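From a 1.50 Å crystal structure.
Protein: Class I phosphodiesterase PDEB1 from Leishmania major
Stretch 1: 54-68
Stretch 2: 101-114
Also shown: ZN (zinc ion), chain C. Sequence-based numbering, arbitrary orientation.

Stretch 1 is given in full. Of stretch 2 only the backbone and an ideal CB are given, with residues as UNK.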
# COMPACT_ATOMS: atom_id res chain seq x y z
N GLU A 54 11.60 -6.15 -30.84
CA GLU A 54 10.90 -5.44 -29.77
C GLU A 54 10.25 -6.54 -28.93
O GLU A 54 9.05 -6.76 -28.97
CB GLU A 54 9.81 -4.53 -30.36
CG GLU A 54 10.32 -3.38 -31.22
CD GLU A 54 11.07 -2.33 -30.42
OE1 GLU A 54 11.05 -2.39 -29.18
OE2 GLU A 54 11.67 -1.43 -31.05
N PRO A 55 11.07 -7.25 -28.14
CA PRO A 55 10.58 -8.34 -27.29
C PRO A 55 9.50 -7.98 -26.27
O PRO A 55 8.63 -8.79 -25.98
CB PRO A 55 11.87 -8.88 -26.65
CG PRO A 55 12.74 -7.67 -26.57
CD PRO A 55 12.50 -7.00 -27.91
N MET A 56 9.56 -6.77 -25.72
CA MET A 56 8.53 -6.36 -24.76
C MET A 56 7.20 -6.17 -25.47
O MET A 56 6.14 -6.46 -24.90
CB MET A 56 8.94 -5.06 -24.06
CG MET A 56 9.95 -5.26 -22.95
SD MET A 56 9.21 -6.13 -21.53
CE MET A 56 10.66 -6.47 -20.54
N ASP A 57 7.23 -5.68 -26.70
CA ASP A 57 6.00 -5.50 -27.47
C ASP A 57 5.46 -6.87 -27.87
O ASP A 57 4.26 -7.12 -27.82
CB ASP A 57 6.25 -4.65 -28.73
CG ASP A 57 6.50 -3.19 -28.41
OD1 ASP A 57 5.98 -2.69 -27.39
OD2 ASP A 57 7.19 -2.53 -29.21
N ALA A 58 6.36 -7.76 -28.28
CA ALA A 58 5.96 -9.11 -28.67
C ALA A 58 5.33 -9.85 -27.48
O ALA A 58 4.33 -10.54 -27.63
CB ALA A 58 7.16 -9.88 -29.21
N ALA A 59 5.92 -9.70 -26.30
CA ALA A 59 5.40 -10.35 -25.11
C ALA A 59 4.00 -9.83 -24.77
O ALA A 59 3.12 -10.59 -24.38
CB ALA A 59 6.34 -10.13 -23.93
N ALA A 60 3.81 -8.52 -24.92
CA ALA A 60 2.51 -7.92 -24.66
C ALA A 60 1.51 -8.47 -25.68
O ALA A 60 0.34 -8.68 -25.38
CB ALA A 60 2.60 -6.41 -24.79
N GLY A 61 2.00 -8.69 -26.90
CA GLY A 61 1.16 -9.22 -27.96
C GLY A 61 0.73 -10.65 -27.69
O GLY A 61 -0.37 -11.05 -28.07
N VAL A 62 1.60 -11.42 -27.05
CA VAL A 62 1.29 -12.80 -26.72
C VAL A 62 0.07 -12.82 -25.80
O VAL A 62 -0.90 -13.53 -26.06
CB VAL A 62 2.48 -13.49 -26.02
CG1 VAL A 62 2.07 -14.85 -25.48
CG2 VAL A 62 3.64 -13.64 -27.00
N VAL A 63 0.12 -12.03 -24.74
CA VAL A 63 -1.00 -12.01 -23.81
C VAL A 63 -2.26 -11.38 -24.40
O VAL A 63 -3.36 -11.85 -24.11
CB VAL A 63 -0.63 -11.28 -22.49
CG1 VAL A 63 0.40 -12.10 -21.72
CG2 VAL A 63 -0.10 -9.90 -22.77
N TYR A 64 -2.12 -10.34 -25.21
CA TYR A 64 -3.31 -9.74 -25.80
C TYR A 64 -4.01 -10.74 -26.71
O TYR A 64 -5.24 -10.88 -26.67
CB TYR A 64 -2.97 -8.47 -26.59
CG TYR A 64 -4.19 -7.87 -27.27
CD1 TYR A 64 -4.59 -8.28 -28.54
CD2 TYR A 64 -5.01 -6.97 -26.59
CE1 TYR A 64 -5.77 -7.82 -29.12
CE2 TYR A 64 -6.20 -6.50 -27.16
CZ TYR A 64 -6.57 -6.93 -28.42
OH TYR A 64 -7.76 -6.49 -28.97
N ASN A 65 -3.23 -11.43 -27.53
CA ASN A 65 -3.79 -12.41 -28.45
C ASN A 65 -4.45 -13.56 -27.69
O ASN A 65 -5.59 -13.94 -27.96
CB ASN A 65 -2.68 -12.97 -29.35
CG ASN A 65 -3.22 -13.87 -30.45
OD1 ASN A 65 -3.60 -13.39 -31.52
ND2 ASN A 65 -3.28 -15.17 -30.18
N LEU A 66 -3.71 -14.11 -26.73
CA LEU A 66 -4.22 -15.23 -25.94
C LEU A 66 -5.50 -14.88 -25.19
O LEU A 66 -6.48 -15.62 -25.26
CB LEU A 66 -3.16 -15.70 -24.94
CG LEU A 66 -3.54 -16.90 -24.07
CD1 LEU A 66 -3.75 -18.13 -24.94
CD2 LEU A 66 -2.45 -17.15 -23.05
N LEU A 67 -5.50 -13.75 -24.49
CA LEU A 67 -6.67 -13.36 -23.72
C LEU A 67 -7.85 -12.91 -24.57
O LEU A 67 -8.98 -13.33 -24.32
CB LEU A 67 -6.30 -12.27 -22.71
CG LEU A 67 -5.30 -12.71 -21.63
CD1 LEU A 67 -5.16 -11.60 -20.61
CD2 LEU A 67 -5.78 -13.99 -20.97
N TRP A 68 -7.63 -12.07 -25.57
CA TRP A 68 -8.75 -11.63 -26.39
C TRP A 68 -9.39 -12.78 -27.15
O TRP A 68 -10.61 -12.92 -27.19
CB TRP A 68 -8.35 -10.54 -27.38
CG TRP A 68 -9.53 -10.08 -28.16
CD1 TRP A 68 -9.85 -10.41 -29.45
CD2 TRP A 68 -10.63 -9.31 -27.67
NE1 TRP A 68 -11.08 -9.89 -29.78
CE2 TRP A 68 -11.58 -9.21 -28.70
CE3 TRP A 68 -10.90 -8.69 -26.44
CZ2 TRP A 68 -12.79 -8.53 -28.55
CZ3 TRP A 68 -12.11 -8.01 -26.29
CH2 TRP A 68 -13.04 -7.93 -27.34
N UNK A 101 10.44 -9.89 -13.97
CA UNK A 101 10.17 -8.85 -14.95
C UNK A 101 8.87 -9.21 -15.68
O UNK A 101 8.22 -10.20 -15.35
CB UNK A 101 11.34 -8.70 -15.93
N UNK A 102 8.49 -8.39 -16.66
CA UNK A 102 7.25 -8.62 -17.39
C UNK A 102 7.15 -10.02 -18.00
O UNK A 102 6.06 -10.60 -18.05
CB UNK A 102 7.11 -7.57 -18.50
N UNK A 103 8.26 -10.58 -18.46
CA UNK A 103 8.21 -11.91 -19.07
C UNK A 103 7.74 -13.00 -18.11
O UNK A 103 7.11 -13.97 -18.53
CB UNK A 103 9.59 -12.28 -19.61
N UNK A 104 8.05 -12.85 -16.82
CA UNK A 104 7.60 -13.84 -15.85
C UNK A 104 6.08 -13.86 -15.73
O UNK A 104 5.48 -14.92 -15.67
CB UNK A 104 8.23 -13.56 -14.48
N UNK A 105 5.45 -12.68 -15.70
CA UNK A 105 4.00 -12.68 -15.56
C UNK A 105 3.30 -13.08 -16.86
O UNK A 105 2.21 -13.65 -16.82
CB UNK A 105 3.52 -11.30 -15.11
N UNK A 106 3.93 -12.80 -17.99
CA UNK A 106 3.36 -13.21 -19.27
C UNK A 106 3.40 -14.74 -19.26
O UNK A 106 2.44 -15.41 -19.66
CB UNK A 106 4.12 -12.62 -20.46
N UNK A 107 4.51 -15.29 -18.78
CA UNK A 107 4.65 -16.74 -18.68
C UNK A 107 3.61 -17.36 -17.74
O UNK A 107 3.00 -18.36 -18.07
CB UNK A 107 6.06 -17.09 -18.20
N UNK A 108 3.41 -16.76 -16.57
CA UNK A 108 2.43 -17.31 -15.64
C UNK A 108 1.03 -17.25 -16.24
O UNK A 108 0.25 -18.19 -16.09
CB UNK A 108 2.47 -16.56 -14.31
N UNK A 109 0.72 -16.16 -16.94
CA UNK A 109 -0.59 -16.02 -17.57
C UNK A 109 -0.80 -17.11 -18.61
O UNK A 109 -1.82 -17.81 -18.60
CB UNK A 109 -0.74 -14.64 -18.21
N UNK A 110 0.17 -17.27 -19.51
CA UNK A 110 0.08 -18.28 -20.56
C UNK A 110 0.01 -19.69 -19.97
O UNK A 110 -0.74 -20.55 -20.45
CB UNK A 110 1.28 -18.17 -21.51
N UNK A 111 0.79 -19.93 -18.92
CA UNK A 111 0.83 -21.23 -18.27
C UNK A 111 -0.53 -21.55 -17.63
O UNK A 111 -1.02 -22.68 -17.73
CB UNK A 111 1.94 -21.27 -17.22
N UNK A 112 -1.14 -20.56 -16.99
CA UNK A 112 -2.44 -20.78 -16.37
C UNK A 112 -3.48 -21.13 -17.43
O UNK A 112 -4.38 -21.93 -17.18
CB UNK A 112 -2.88 -19.54 -15.58
N UNK A 113 -3.36 -20.52 -18.60
CA UNK A 113 -4.31 -20.82 -19.67
C UNK A 113 -4.17 -22.31 -19.98
O UNK A 113 -5.17 -23.01 -20.11
CB UNK A 113 -4.06 -19.96 -20.91
N UNK A 114 -2.94 -22.81 -20.07
CA UNK A 114 -2.77 -24.23 -20.37
C UNK A 114 -3.33 -25.13 -19.27
O UNK A 114 -3.84 -26.21 -19.55
CB UNK A 114 -1.29 -24.54 -20.58
ZN ZN C . 5.51 -14.67 -9.55

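Two helices run side by side, 22° from parallel, axes 9.9 Å apart at closest approach. Position 101 precedes the second helix. Its phi/psi of -106/-177 and the free amides of the first turn suit a capping residue such as Ser, Thr, Asp or Asn. It is Asn101. Asn101 OD1 accepts a weak capping bond from the backbone N of position 103 (3.0 Å).

Position 102 points toward stretch 1, its ideal CB 4.0 Å from Met56 SD. Met56, Ala59 and Ala60 leave room for a large apolar group, aliphatic or aromatic. Phe102 takes it. Phe102 CE2 lies 4.0 Å from Ala59 CB, and Ala60 N sits at the ring edge.

Position 103 points sideways, with nothing of stretch 1 within 5.5 Å of its ideal CB. Only a long side chain could reach Pro55, Met56 and Ala59; Tyr, Phe, Met or Arg might. Tyr103, chi1 m, turns its ring into that space. Tyr103 CE1 is 3.4 Å from Met56 CE, Tyr103 CE2 is 3.7 Å from Ala59 CB, and Tyr103 OH is 3.3 Å from Pro55 CB. Tyr103 OH also lies 3.4 Å from Met56 N, but the angle is too poor for a hydrogen bond.

Position 104 is out of reach of stretch 1, but the zinc lies beyond it, so a long enough metal ligand, His or perhaps Glu, is plausible. His104 NE2 binds ZN at 2.2 Å.

Position 105 points sideways without contact, so many residues would suit; it is Val105.

Position 106 points toward stretch 1. Its backbone comes close to Val63, which favours a compact apolar residue: Ala, Val or perhaps Ile. Val106 CG1 lies 3.6 Å from Val63 CG1, and Val106 CG2 4.2 Å from Ala59 CB.

Positions 107 and 108 make no contact and are little constrained by stretch 1. They are Asp107 and Val108.

Position 109 points toward Val63 and Leu67. A small or medium apolar group, such as Ala, Cys or Val, would fit. Cys109 SG lies 4.0 Å from Leu67 CD2.

Position 110 points sideways, its ideal CB 4.2 Å from Leu66 CD2. An aliphatic stem suits this contact; Gln, Glu, Lys or Met would supply one. Gln110 CG packs 4.1 Å from Leu66 CD2; NE2 bonds elsewhere in the structure.

Positions 111 and 112 lack contacts, so most helix-compatible residues would suit. They are Thr111, whose OG1 donates to Asp107 O (2.7 Å), and Leu112.

Position 113 points toward Leu66, inviting Leu, Met or a flat ring. His113 offers a ring face to Leu66 CD1, 3.7 Å from the ring centroid.

Position 114 is out of reach and equally unconstrained. Thr114 OG1 donates to Thr111 O (2.6 Å).

Stretch 2, residues 101-114: NFYHVVDVCQTLHT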
# COMPACT_ATOMS: atom_id res chain seq x y z
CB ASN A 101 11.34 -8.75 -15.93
CG ASN A 101 11.73 -10.10 -16.51
OD1 ASN A 101 10.88 -10.81 -17.06
ND2 ASN A 101 13.00 -10.46 -16.40
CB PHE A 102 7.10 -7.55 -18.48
CG PHE A 102 5.79 -7.59 -19.22
CD1 PHE A 102 4.58 -7.46 -18.54
CD2 PHE A 102 5.77 -7.73 -20.60
CE1 PHE A 102 3.37 -7.46 -19.23
CE2 PHE A 102 4.57 -7.73 -21.31
CZ PHE A 102 3.36 -7.59 -20.62
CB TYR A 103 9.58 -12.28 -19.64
CG TYR A 103 10.08 -11.27 -20.65
CD1 TYR A 103 11.24 -10.54 -20.42
CD2 TYR A 103 9.37 -11.03 -21.83
CE1 TYR A 103 11.70 -9.60 -21.33
CE2 TYR A 103 9.82 -10.08 -22.75
CZ TYR A 103 10.98 -9.37 -22.50
OH TYR A 103 11.44 -8.43 -23.40
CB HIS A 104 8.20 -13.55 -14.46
CG HIS A 104 7.51 -14.27 -13.34
ND1 HIS A 104 7.53 -15.65 -13.22
CD2 HIS A 104 6.82 -13.81 -12.28
CE1 HIS A 104 6.87 -16.00 -12.12
NE2 HIS A 104 6.43 -14.90 -11.53
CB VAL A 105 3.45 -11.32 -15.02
CG1 VAL A 105 4.08 -11.03 -13.66
CG2 VAL A 105 3.72 -10.18 -16.00
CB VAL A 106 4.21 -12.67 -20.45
CG1 VAL A 106 3.82 -13.37 -21.76
CG2 VAL A 106 4.00 -11.16 -20.58
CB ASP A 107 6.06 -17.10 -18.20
CG ASP A 107 6.23 -18.59 -17.94
OD1 ASP A 107 5.90 -19.39 -18.84
OD2 ASP A 107 6.70 -18.95 -16.84
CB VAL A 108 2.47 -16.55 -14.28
CG1 VAL A 108 1.33 -17.02 -13.38
CG2 VAL A 108 3.80 -16.82 -13.59
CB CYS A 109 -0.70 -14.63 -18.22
SG CYS A 109 -2.28 -14.27 -19.03
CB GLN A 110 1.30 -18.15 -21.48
CG GLN A 110 1.25 -18.96 -22.78
CD GLN A 110 1.69 -20.40 -22.61
OE1 GLN A 110 2.63 -20.69 -21.86
NE2 GLN A 110 1.04 -21.32 -23.33
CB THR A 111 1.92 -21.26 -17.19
OG1 THR A 111 3.20 -21.05 -17.80
CG2 THR A 111 1.93 -22.60 -16.47
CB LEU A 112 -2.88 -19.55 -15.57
CG LEU A 112 -2.10 -19.35 -14.27
CD1 LEU A 112 -2.50 -18.03 -13.63
CD2 LEU A 112 -2.38 -20.51 -13.33
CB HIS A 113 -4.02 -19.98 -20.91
CG HIS A 113 -5.02 -20.16 -22.01
ND1 HIS A 113 -5.07 -21.28 -22.80
CD2 HIS A 113 -6.02 -19.35 -22.45
CE1 HIS A 113 -6.05 -21.17 -23.68
NE2 HIS A 113 -6.65 -20.01 -23.48
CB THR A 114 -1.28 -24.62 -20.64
OG1 THR A 114 -0.53 -24.58 -19.42
CG2 THR A 114 -0.66 -23.69 -21.66
O HOH W 1 5.10 -14.70 -7.43
O HOH W 2 7.48 -15.41 -8.64
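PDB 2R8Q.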